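PDB 6OW4: oxidoreductase, short chain dehydrogenase/reductase family protein, which acts as an NADH-dependent 20beta-hydroxysteroid dehydrogenase of the short-chain dehydrogenase/reductase family, interconverting keto and hydroxyl groups at carbon 20 of steroids. Local coordinates for residues G174-T179 with D221-N226; D35-R40 with V269-S274; G41-V46 with G65-L70; G48-L53 with L70-S75. All coordinates share one frame; numbering follows the deposited sequence.

Contact 1. Residues G174-T179 with D221-N226; sequences GSLIFT and DGIRSN. With NAD (nicotinamide-adenine-dinucleotide), chain N.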
# COMPACT_ATOMS: atom_id res chain seq x y z
N GLY F 174 9.78 -17.94 -17.42
CA GLY F 174 10.23 -18.41 -16.10
C GLY F 174 9.59 -17.64 -14.96
O GLY F 174 8.77 -16.75 -15.23
N SER F 175 9.97 -17.98 -13.72
CA SER F 175 9.40 -17.42 -12.46
C SER F 175 10.52 -17.01 -11.51
O SER F 175 11.25 -17.90 -11.02
CB SER F 175 8.47 -18.42 -11.81
OG SER F 175 7.93 -17.89 -10.61
N LEU F 176 10.64 -15.70 -11.25
CA LEU F 176 11.59 -15.13 -10.26
C LEU F 176 10.86 -14.96 -8.92
O LEU F 176 9.80 -14.30 -8.92
CB LEU F 176 12.12 -13.78 -10.76
CG LEU F 176 12.71 -13.78 -12.17
CD1 LEU F 176 13.00 -12.36 -12.62
CD2 LEU F 176 13.96 -14.64 -12.24
N ILE F 177 11.40 -15.53 -7.85
CA ILE F 177 10.90 -15.35 -6.45
C ILE F 177 12.02 -14.72 -5.62
O ILE F 177 13.04 -15.39 -5.39
CB ILE F 177 10.40 -16.68 -5.84
CG1 ILE F 177 9.41 -17.40 -6.75
CG2 ILE F 177 9.82 -16.44 -4.46
CD1 ILE F 177 10.03 -18.47 -7.63
N PHE F 178 11.83 -13.47 -5.21
CA PHE F 178 12.76 -12.70 -4.34
C PHE F 178 12.24 -12.77 -2.90
O PHE F 178 11.06 -12.45 -2.69
CB PHE F 178 12.86 -11.25 -4.81
CG PHE F 178 13.44 -11.05 -6.19
CD1 PHE F 178 12.69 -11.31 -7.32
CD2 PHE F 178 14.72 -10.55 -6.35
CE1 PHE F 178 13.21 -11.11 -8.59
CE2 PHE F 178 15.24 -10.34 -7.62
CZ PHE F 178 14.49 -10.62 -8.73
N THR F 179 13.08 -13.17 -1.95
CA THR F 179 12.77 -13.13 -0.49
C THR F 179 12.91 -11.68 -0.01
O THR F 179 14.05 -11.18 0.03
CB THR F 179 13.64 -14.10 0.31
OG1 THR F 179 13.57 -15.38 -0.30
CG2 THR F 179 13.21 -14.21 1.76
N ASP F 221 8.51 -11.37 -22.20
CA ASP F 221 9.50 -12.47 -22.33
C ASP F 221 8.98 -13.73 -21.63
O ASP F 221 9.71 -14.74 -21.61
CB ASP F 221 10.86 -12.04 -21.77
CG ASP F 221 11.43 -10.78 -22.42
OD1 ASP F 221 11.42 -10.71 -23.67
OD2 ASP F 221 11.86 -9.88 -21.67
N GLY F 222 7.75 -13.68 -21.09
CA GLY F 222 7.10 -14.82 -20.40
C GLY F 222 7.68 -15.08 -19.03
O GLY F 222 7.52 -16.20 -18.52
N ILE F 223 8.32 -14.07 -18.42
CA ILE F 223 8.98 -14.16 -17.09
C ILE F 223 8.09 -13.43 -16.07
O ILE F 223 7.78 -12.25 -16.30
CB ILE F 223 10.41 -13.59 -17.14
CG1 ILE F 223 11.27 -14.36 -18.15
CG2 ILE F 223 11.05 -13.57 -15.76
CD1 ILE F 223 12.62 -13.73 -18.44
N ARG F 224 7.69 -14.13 -15.00
CA ARG F 224 6.97 -13.56 -13.83
C ARG F 224 7.99 -13.27 -12.73
O ARG F 224 8.97 -14.03 -12.63
CB ARG F 224 5.87 -14.52 -13.36
CG ARG F 224 4.80 -14.80 -14.40
CD ARG F 224 3.70 -15.73 -13.93
NE ARG F 224 4.20 -17.01 -13.45
CZ ARG F 224 4.33 -17.37 -12.18
NH1 ARG F 224 4.00 -16.55 -11.20
NH2 ARG F 224 4.79 -18.58 -11.88
N SER F 225 7.76 -12.21 -11.95
CA SER F 225 8.62 -11.77 -10.83
C SER F 225 7.75 -11.38 -9.64
O SER F 225 6.96 -10.43 -9.77
CB SER F 225 9.52 -10.63 -11.24
OG SER F 225 10.37 -10.23 -10.17
N ASN F 226 7.89 -12.10 -8.52
CA ASN F 226 7.10 -11.88 -7.28
C ASN F 226 8.04 -11.93 -6.08
O ASN F 226 9.16 -12.46 -6.22
CB ASN F 226 5.97 -12.89 -7.15
CG ASN F 226 4.93 -12.75 -8.25
OD1 ASN F 226 4.18 -11.78 -8.27
ND2 ASN F 226 4.89 -13.71 -9.16
PA NAD N . 19.90 -17.77 7.07
O1A NAD N . 20.86 -16.76 7.61
O2A NAD N . 20.38 -19.19 7.40
O5B NAD N . 19.76 -17.64 5.49
C5B NAD N . 20.53 -16.69 4.76
C4B NAD N . 21.46 -17.47 3.79
O4B NAD N . 22.02 -16.44 2.75
C3B NAD N . 22.45 -17.99 4.38
O3B NAD N . 22.59 -19.42 4.05
C2B NAD N . 23.81 -17.19 3.85
O2B NAD N . 24.94 -18.10 3.79
C1B NAD N . 23.52 -16.74 2.69
N9A NAD N . 24.29 -15.48 2.44
C8A NAD N . 24.48 -14.28 3.05
N7A NAD N . 25.33 -13.55 2.29
C5A NAD N . 25.67 -14.30 1.22
C6A NAD N . 26.52 -14.03 0.13
N6A NAD N . 27.33 -12.93 -0.28
N1A NAD N . 26.70 -14.95 -0.84
C2A NAD N . 26.05 -16.17 -0.76
N3A NAD N . 25.21 -16.44 0.31
C4A NAD N . 25.03 -15.50 1.30
O3 NAD N . 18.42 -17.52 7.75
PN NAD N . 17.04 -17.54 6.92
O1N NAD N . 15.90 -17.37 7.89
O2N NAD N . 16.90 -18.88 6.20
O5D NAD N . 17.02 -16.32 5.90
C5D NAD N . 16.85 -16.53 4.50
C4D NAD N . 16.29 -15.24 3.85
O4D NAD N . 15.10 -14.98 4.34
C3D NAD N . 17.16 -14.04 4.17
O3D NAD N . 17.34 -13.28 3.05
C2D NAD N . 16.36 -13.26 5.25
O2D NAD N . 16.75 -11.82 5.17
C1D NAD N . 15.13 -13.47 4.93
N1N NAD N . 14.17 -13.39 6.04
C2N NAD N . 14.17 -14.34 7.05
C3N NAD N . 13.26 -14.25 8.11
C7N NAD N . 13.25 -15.30 9.25
O7N NAD N . 12.88 -14.98 10.36
N7N NAD N . 13.66 -16.64 9.02
C4N NAD N . 12.34 -13.21 8.14
C5N NAD N . 12.34 -12.26 7.14
C6N NAD N . 13.25 -12.36 6.08
O HOH W 1 7.38 -15.60 -9.40

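Contact 2. Residues D35-R40 with V269-S274; sequences DKFSMR and VLFLAS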
# COMPACT_ATOMS: atom_id res chain seq x y z
N ASP F 35 -2.18 -30.67 -11.18
CA ASP F 35 -1.07 -30.72 -12.16
C ASP F 35 -0.33 -29.37 -12.20
O ASP F 35 0.86 -29.36 -12.55
CB ASP F 35 -1.56 -31.06 -13.57
CG ASP F 35 -2.04 -32.49 -13.74
OD1 ASP F 35 -1.45 -33.39 -13.11
OD2 ASP F 35 -3.00 -32.70 -14.51
N LYS F 36 -1.03 -28.27 -11.87
CA LYS F 36 -0.48 -26.89 -11.91
C LYS F 36 0.67 -26.72 -10.92
O LYS F 36 1.56 -25.91 -11.20
CB LYS F 36 -1.60 -25.88 -11.62
CG LYS F 36 -2.66 -25.78 -12.70
CD LYS F 36 -3.44 -24.48 -12.66
CE LYS F 36 -4.07 -24.13 -13.99
NZ LYS F 36 -4.41 -22.69 -14.05
N PHE F 37 0.64 -27.47 -9.80
CA PHE F 37 1.62 -27.37 -8.69
C PHE F 37 2.83 -28.27 -8.95
O PHE F 37 3.78 -28.27 -8.13
CB PHE F 37 0.94 -27.71 -7.36
CG PHE F 37 -0.19 -26.79 -7.01
CD1 PHE F 37 -1.48 -27.06 -7.43
CD2 PHE F 37 0.03 -25.64 -6.27
CE1 PHE F 37 -2.53 -26.20 -7.12
CE2 PHE F 37 -1.01 -24.78 -5.95
CZ PHE F 37 -2.29 -25.06 -6.37
N SER F 38 2.81 -29.03 -10.05
CA SER F 38 3.95 -29.85 -10.54
C SER F 38 5.10 -28.92 -10.97
O SER F 38 4.82 -27.77 -11.37
CB SER F 38 3.54 -30.76 -11.66
OG SER F 38 4.66 -31.42 -12.22
N MET F 39 6.33 -29.41 -10.87
CA MET F 39 7.55 -28.72 -11.39
C MET F 39 8.38 -29.73 -12.19
O MET F 39 9.62 -29.59 -12.23
CB MET F 39 8.38 -28.15 -10.23
CG MET F 39 7.68 -27.05 -9.45
SD MET F 39 7.44 -25.52 -10.41
CE MET F 39 9.14 -25.02 -10.67
N ARG F 40 7.71 -30.70 -12.83
CA ARG F 40 8.36 -31.76 -13.64
C ARG F 40 8.85 -31.16 -14.96
O ARG F 40 8.12 -30.34 -15.55
CB ARG F 40 7.39 -32.93 -13.87
CG ARG F 40 7.03 -33.69 -12.61
CD ARG F 40 6.78 -35.16 -12.85
NE ARG F 40 6.50 -35.87 -11.61
CZ ARG F 40 7.41 -36.19 -10.68
NH1 ARG F 40 8.68 -35.87 -10.85
NH2 ARG F 40 7.03 -36.84 -9.59
N VAL F 269 6.70 -20.70 -2.08
CA VAL F 269 7.73 -20.68 -3.17
C VAL F 269 7.25 -21.59 -4.30
O VAL F 269 7.31 -21.15 -5.47
CB VAL F 269 9.12 -21.10 -2.65
CG1 VAL F 269 10.10 -21.36 -3.79
CG2 VAL F 269 9.70 -20.07 -1.69
N LEU F 270 6.79 -22.80 -3.97
CA LEU F 270 6.26 -23.78 -4.95
C LEU F 270 5.13 -23.13 -5.76
O LEU F 270 5.19 -23.20 -7.00
CB LEU F 270 5.77 -25.03 -4.20
CG LEU F 270 5.15 -26.12 -5.08
CD1 LEU F 270 6.06 -26.46 -6.25
CD2 LEU F 270 4.87 -27.37 -4.26
N PHE F 271 4.16 -22.51 -5.08
CA PHE F 271 2.99 -21.83 -5.69
C PHE F 271 3.46 -20.79 -6.71
O PHE F 271 2.94 -20.79 -7.84
CB PHE F 271 2.10 -21.20 -4.61
CG PHE F 271 1.00 -20.31 -5.14
CD1 PHE F 271 -0.06 -20.84 -5.85
CD2 PHE F 271 1.04 -18.94 -4.93
CE1 PHE F 271 -1.06 -20.02 -6.35
CE2 PHE F 271 0.04 -18.12 -5.43
CZ PHE F 271 -1.01 -18.66 -6.13
N LEU F 272 4.41 -19.93 -6.32
CA LEU F 272 4.92 -18.82 -7.17
C LEU F 272 5.78 -19.38 -8.31
O LEU F 272 5.69 -18.83 -9.42
CB LEU F 272 5.72 -17.83 -6.31
CG LEU F 272 4.89 -16.95 -5.37
CD1 LEU F 272 5.78 -16.04 -4.54
CD2 LEU F 272 3.87 -16.12 -6.14
N ALA F 273 6.56 -20.43 -8.05
CA ALA F 273 7.44 -21.09 -9.04
C ALA F 273 6.60 -21.84 -10.08
O ALA F 273 6.98 -21.82 -11.27
CB ALA F 273 8.41 -22.01 -8.33
N SER F 274 5.50 -22.47 -9.65
CA SER F 274 4.64 -23.36 -10.47
C SER F 274 3.59 -22.55 -11.25
O SER F 274 3.51 -21.32 -11.05
CB SER F 274 3.99 -24.42 -9.61
OG SER F 274 2.99 -23.87 -8.77

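Contact 3. Residues G41-V46 with G65-L70; sequences GRKGFV and GADVAL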
# COMPACT_ATOMS: atom_id res chain seq x y z
N GLY F 41 10.05 -31.56 -15.39
CA GLY F 41 10.71 -31.07 -16.62
C GLY F 41 11.14 -29.62 -16.50
O GLY F 41 11.32 -28.98 -17.56
N ARG F 42 11.32 -29.12 -15.27
CA ARG F 42 11.73 -27.71 -15.00
C ARG F 42 13.05 -27.71 -14.22
O ARG F 42 13.30 -28.68 -13.48
CB ARG F 42 10.64 -26.96 -14.23
CG ARG F 42 9.47 -26.53 -15.10
CD ARG F 42 8.52 -25.58 -14.39
NE ARG F 42 9.12 -24.28 -14.10
CZ ARG F 42 8.46 -23.21 -13.66
NH1 ARG F 42 7.15 -23.27 -13.45
NH2 ARG F 42 9.11 -22.09 -13.43
N LYS F 43 13.84 -26.65 -14.40
CA LYS F 43 15.20 -26.50 -13.81
C LYS F 43 15.35 -25.06 -13.29
O LYS F 43 14.79 -24.15 -13.93
CB LYS F 43 16.26 -26.83 -14.86
CG LYS F 43 16.01 -28.10 -15.65
CD LYS F 43 17.09 -28.41 -16.65
CE LYS F 43 16.80 -29.66 -17.45
NZ LYS F 43 17.64 -29.72 -18.67
N GLY F 44 16.07 -24.88 -12.18
CA GLY F 44 16.28 -23.57 -11.54
C GLY F 44 17.26 -23.67 -10.40
O GLY F 44 17.79 -24.78 -10.17
N PHE F 45 17.50 -22.56 -9.70
CA PHE F 45 18.46 -22.49 -8.57
C PHE F 45 17.84 -21.73 -7.39
O PHE F 45 16.88 -20.96 -7.58
CB PHE F 45 19.79 -21.87 -9.03
CG PHE F 45 19.73 -20.41 -9.39
CD1 PHE F 45 19.46 -20.01 -10.69
CD2 PHE F 45 19.97 -19.43 -8.44
CE1 PHE F 45 19.43 -18.66 -11.02
CE2 PHE F 45 19.94 -18.09 -8.77
CZ PHE F 45 19.66 -17.70 -10.06
N VAL F 46 18.39 -21.98 -6.20
CA VAL F 46 17.97 -21.36 -4.91
C VAL F 46 19.23 -20.82 -4.22
O VAL F 46 20.17 -21.60 -4.01
CB VAL F 46 17.25 -22.39 -4.01
CG1 VAL F 46 16.91 -21.80 -2.65
CG2 VAL F 46 16.01 -22.96 -4.68
N GLY F 65 9.36 -32.07 -8.58
CA GLY F 65 10.07 -32.77 -9.66
C GLY F 65 10.94 -31.84 -10.49
O GLY F 65 10.95 -32.01 -11.73
N ALA F 66 11.65 -30.91 -9.85
CA ALA F 66 12.48 -29.86 -10.49
C ALA F 66 13.96 -30.09 -10.18
O ALA F 66 14.27 -30.46 -9.03
CB ALA F 66 12.04 -28.49 -10.03
N ASP F 67 14.83 -29.87 -11.17
CA ASP F 67 16.31 -29.80 -10.98
C ASP F 67 16.63 -28.49 -10.25
O ASP F 67 16.22 -27.43 -10.76
CB ASP F 67 17.05 -29.92 -12.31
CG ASP F 67 16.76 -31.20 -13.07
OD1 ASP F 67 16.31 -32.17 -12.44
OD2 ASP F 67 17.00 -31.21 -14.30
N VAL F 68 17.32 -28.57 -9.11
CA VAL F 68 17.62 -27.41 -8.22
C VAL F 68 19.13 -27.34 -7.96
O VAL F 68 19.67 -28.30 -7.39
CB VAL F 68 16.82 -27.48 -6.90
CG1 VAL F 68 16.82 -26.14 -6.18
CG2 VAL F 68 15.40 -27.98 -7.12
N ALA F 69 19.77 -26.24 -8.36
CA ALA F 69 21.15 -25.89 -7.98
C ALA F 69 21.11 -25.18 -6.62
O ALA F 69 20.44 -24.13 -6.53
CB ALA F 69 21.79 -25.02 -9.04
N LEU F 70 21.75 -25.75 -5.60
CA LEU F 70 21.81 -25.20 -4.22
C LEU F 70 22.99 -24.23 -4.14
O LEU F 70 24.15 -24.70 -4.15
CB LEU F 70 21.95 -26.35 -3.22
CG LEU F 70 20.92 -27.47 -3.34
CD1 LEU F 70 21.11 -28.50 -2.23
CD2 LEU F 70 19.50 -26.93 -3.31

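Contact 4. Residues G48-L53 with L70-S75; sequences GAAGGL and LVDLPS. With NAD (nicotinamide-adenine-dinucleotide), chain N.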
# COMPACT_ATOMS: atom_id res chain seq x y z
N GLY F 48 21.13 -18.80 -0.88
CA GLY F 48 21.05 -19.00 0.58
C GLY F 48 20.49 -20.38 0.91
O GLY F 48 19.75 -20.48 1.91
N ALA F 49 20.84 -21.39 0.11
CA ALA F 49 20.24 -22.75 0.12
C ALA F 49 20.88 -23.63 1.20
O ALA F 49 20.54 -24.83 1.25
CB ALA F 49 20.37 -23.38 -1.25
N ALA F 50 21.77 -23.08 2.03
CA ALA F 50 22.31 -23.72 3.25
C ALA F 50 21.38 -23.42 4.43
O ALA F 50 21.22 -24.30 5.30
CB ALA F 50 23.72 -23.26 3.52
N GLY F 51 20.78 -22.22 4.45
CA GLY F 51 19.83 -21.77 5.48
C GLY F 51 18.50 -22.51 5.39
O GLY F 51 18.27 -23.20 4.38
N GLY F 52 17.65 -22.35 6.41
CA GLY F 52 16.39 -23.09 6.59
C GLY F 52 15.41 -22.87 5.44
O GLY F 52 14.93 -23.88 4.89
N LEU F 53 15.12 -21.61 5.11
CA LEU F 53 14.15 -21.23 4.05
C LEU F 53 14.66 -21.73 2.69
O LEU F 53 13.84 -22.24 1.91
CB LEU F 53 13.97 -19.71 4.02
CG LEU F 53 13.35 -19.09 5.27
CD1 LEU F 53 13.10 -17.60 5.07
CD2 LEU F 53 12.06 -19.79 5.65
N LEU F 70 21.75 -25.75 -5.60
CA LEU F 70 21.81 -25.20 -4.22
C LEU F 70 22.99 -24.23 -4.14
O LEU F 70 24.15 -24.70 -4.15
CB LEU F 70 21.95 -26.35 -3.22
CG LEU F 70 20.92 -27.47 -3.34
CD1 LEU F 70 21.11 -28.50 -2.23
CD2 LEU F 70 19.50 -26.93 -3.31
N VAL F 71 22.70 -22.93 -4.08
CA VAL F 71 23.71 -21.83 -4.14
C VAL F 71 23.84 -21.20 -2.75
O VAL F 71 22.81 -20.82 -2.16
CB VAL F 71 23.32 -20.78 -5.20
CG1 VAL F 71 24.34 -19.65 -5.28
CG2 VAL F 71 23.12 -21.42 -6.57
N ASP F 72 25.08 -21.11 -2.24
CA ASP F 72 25.43 -20.42 -0.97
C ASP F 72 26.94 -20.14 -0.97
O ASP F 72 27.59 -20.38 -2.02
CB ASP F 72 24.98 -21.24 0.24
CG ASP F 72 24.64 -20.40 1.46
OD1 ASP F 72 25.51 -19.61 1.88
OD2 ASP F 72 23.51 -20.52 1.97
N LEU F 73 27.47 -19.64 0.14
CA LEU F 73 28.89 -19.20 0.28
C LEU F 73 29.83 -20.37 0.03
O LEU F 73 29.48 -21.52 0.28
CB LEU F 73 29.10 -18.62 1.69
CG LEU F 73 28.42 -17.28 1.95
CD1 LEU F 73 28.45 -16.94 3.43
CD2 LEU F 73 29.08 -16.17 1.14
N PRO F 74 31.06 -20.10 -0.48
CA PRO F 74 32.10 -21.13 -0.61
C PRO F 74 32.29 -21.99 0.65
O PRO F 74 32.58 -23.17 0.50
CB PRO F 74 33.37 -20.31 -0.88
CG PRO F 74 32.86 -19.07 -1.59
CD PRO F 74 31.51 -18.79 -0.97
N SER F 75 32.13 -21.39 1.83
CA SER F 75 32.30 -22.03 3.16
C SER F 75 31.28 -23.16 3.38
O SER F 75 31.57 -24.04 4.21
CB SER F 75 32.21 -21.00 4.26
OG SER F 75 30.96 -20.33 4.23
PA NAD N . 19.90 -17.77 7.07
O1A NAD N . 20.86 -16.76 7.61
O2A NAD N . 20.38 -19.19 7.40
O5B NAD N . 19.76 -17.64 5.49
C5B NAD N . 20.53 -16.69 4.76
C4B NAD N . 21.46 -17.47 3.79
O4B NAD N . 22.02 -16.44 2.75
C3B NAD N . 22.45 -17.99 4.38
O3B NAD N . 22.59 -19.42 4.05
C2B NAD N . 23.81 -17.19 3.85
O2B NAD N . 24.94 -18.10 3.79
C1B NAD N . 23.52 -16.74 2.69
N9A NAD N . 24.29 -15.48 2.44
C8A NAD N . 24.48 -14.28 3.05
N7A NAD N . 25.33 -13.55 2.29
C5A NAD N . 25.67 -14.30 1.22
C6A NAD N . 26.52 -14.03 0.13
N6A NAD N . 27.33 -12.93 -0.28
N1A NAD N . 26.70 -14.95 -0.84
C2A NAD N . 26.05 -16.17 -0.76
N3A NAD N . 25.21 -16.44 0.31
C4A NAD N . 25.03 -15.50 1.30
O3 NAD N . 18.42 -17.52 7.75
PN NAD N . 17.04 -17.54 6.92
O1N NAD N . 15.90 -17.37 7.89
O2N NAD N . 16.90 -18.88 6.20
O5D NAD N . 17.02 -16.32 5.90
C5D NAD N . 16.85 -16.53 4.50
C4D NAD N . 16.29 -15.24 3.85
O4D NAD N . 15.10 -14.98 4.34
C3D NAD N . 17.16 -14.04 4.17
O3D NAD N . 17.34 -13.28 3.05
C2D NAD N . 16.36 -13.26 5.25
O2D NAD N . 16.75 -11.82 5.17
C1D NAD N . 15.13 -13.47 4.93
N1N NAD N . 14.17 -13.39 6.04
C2N NAD N . 14.17 -14.34 7.05
C3N NAD N . 13.26 -14.25 8.11
C7N NAD N . 13.25 -15.30 9.25
O7N NAD N . 12.88 -14.98 10.36
N7N NAD N . 13.66 -16.64 9.02
C4N NAD N . 12.34 -13.21 8.14
C5N NAD N . 12.34 -12.26 7.14
C6N NAD N . 13.25 -12.36 6.08

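Contact 1. Residues G174-T179 with D221-N226
Leu176 lays its CD1 methyl obliquely across Ile223, 3.9 Å from CG2, on one face of two neighbouring parallel strands. Further along, Phe178 leans back toward Ser225: with CG beside its own backbone N (chi1 -63°), the ring brings CE1 to 3.4 Å from Ser225 OG. Branched and aromatic residues suit this greasy face, and the small Ser225 leaves room for the ring; its hydroxyl bonds to Ser211. The opposite face, with Ser175, Arg224 and Asn226, is largely polar. The Arg224 chain bends at chi3 (-56°), which folds the guanidinium back toward Ser175, but NH2 and OG, 3.5 Å apart, are badly angled for a bond; both instead grip the carbonyl oxygen of Leu272. A water joins the two strands, giving its protons to Ser175 OG (2.6 Å) and Leu176 O (2.8 Å) and accepting from Asn226 ND2 (3.1 Å), which also bonds to Val280 O. Five backbone bonds tie the strands, the straightest from Leu176 N to Arg224 O at 2.7 Å. Gly174 accepts a fully extended backbone where the pairing starts, and Gly222 a positive phi. Helices 142-170 and 198-217 cover the Leu176 face, helix 262-273 reaches the Ser175 face, and strand 124-127 flanks 174-179 on its other edge, placing the pair inside the Rossmann sheet, with Thr179 touching NAD.

Contact 2. Residues D35-R40 with V269-S274
Met39 drives its thioether into the end of helix 262-273, and this is the close-packed half of the contact. Its chain is bent at both chi2 and chi3, so it curls over the helix rather than reaching past it: CG meets Leu270 CD1 at 3.6 Å, SD rests 3.5 Å from Ser274 CA, and CE touches Ala273 CB at 3.9 Å. A flexible, unbranched side chain suits such a curved surface, and alanine keeps the helix low enough to receive it. Leu270 CD1 also presses on the carbonyl oxygen of Phe37, 3.5 Å away, a buried oxygen for which the model holds no hydrogen-bond partner. Ser274, just past the helix, puts CB 3.3 Å from Lys36 O; its OG lies between backbone N and carbonyl carbon (chi1 71°), turned back toward the Leu270 and Phe271 carbonyls of the last turn. No hydrogen bond joins the two segments.

Between these two segments the other half is looser. Phe37 CE2 meets the edge of the Phe271 ring at 4.1 Å, and the Lys36 chain leads off to a salt bridge with Asp263 of the second subunit. Ser38 faces away from the helix, its OG accepting from Arg40 N in an ST turn. This side is covered by the second subunit: Phe271 stacks on Phe271 of that subunit, and Phe37 meets its Phe37. Pairing through the helix before the last strand is consistent with one of the two main dyad interfaces of tetrameric short-chain dehydrogenases.

Contact 3. Residues G41-V46 with G65-L70
Lys43 and Asp67 lie side by side on neighbouring parallel strands, pointing the same way. The lysine is extended beyond CG, so its methylenes run past the carboxylate: CG and CE are each 3.5 Å from Asp67 OD2. The ammonium overshoots, with NZ 4.7 Å from Asp67 OD2, close enough that the opposite charges probably attract, though the charged atoms do not touch. An alanine in place of Lys43 would probably leave the Asp67 carboxylate without this methylene wall and its nearby positive charge. On the same face Phe45 packs through its base, CB against Ala69 CB at 3.7 Å. Its CG stands between backbone N and carbonyl carbon (chi1 68°), which carries the ring away from the partner strand toward Leu115 of helix 105-119; the small Ala69 lets that helix come close.

Toward its C-terminal end the other face is apolar. Val46 CG2, the methyl beside its backbone N, meets Val68 CG1, the Val68 methyl anti to its own backbone N (chi1 -164°), at 3.6 Å. Gly44 adds no side chain here, while its N and O both bond across, to Asp67 O at 2.9 Å and from Ala69 N at 3.1 Å. Gly65, with positive phi, ends helix 52-63 in a Schellman motif, turning the chain toward strand 66-72. That helix packs on Val46 and Val68 through Ala58, completing the first beta-alpha-beta unit of a Rossmann fold.

Contact 4. Residues G48-L53 with L70-S75
Asp72 reaches across to Ala50 with the same carboxylate that holds the cofactor, each of its oxygens serving two partners. This is the adenosine corner of the Rossmann fold, where the glycine-rich TGxxxGxG turn after the first strand meets the second strand. Asp72 OD2 accepts from Ala50 N at 3.1 Å, on its anti side and 24° out of the carboxylate plane, and from the ribose hydroxyl O3B of NAD at 2.5 Å. Asp72 OD1 takes the other hydroxyl, O2B, also at 2.5 Å, and Leu73 N on its anti lone pair, so the group cannot easily turn. An alanine at Asp72 would probably leave both ribose hydroxyls and Ala50 N without their acceptor. An acid here is the family's usual mark of preference for NAD(H), since a 2'-phosphate would meet it. The glycines make room: a side chain on Gly48 would strike the ribose ring oxygen, and one on Gly51, the N-cap of helix 52-63, the pyrophosphate. Leu53 N makes a weak bond to the phosphate oxygen O2N. Ala49 is small enough to sit against strand 66-72, its CB 3.9 Å from Leu70 CB, while Ala49 N bonds to Val71 O at 3.1 Å.

How the contacts relate
Contact 2 opens first, at 35-40, and closes last, at 269-274, so the other three nest inside its loop and the N-terminal lead-in is fastened to the last helix. Within it contact 3 begins at once with strand 42-47, but before 65-70 closes that loop, contact 4 has opened at 48-53; it closes at 70-75, so the two cross, share Leu70 and are joined by the bond between Val46 and Val71. Contact 1 follows in series, pairing strands on the other half of the sheet. The helix end of contact 2 meets contact 1, Met39 O packs on Ala66 CB between contacts 2 and 3, and NAD touches contacts 1 and 4.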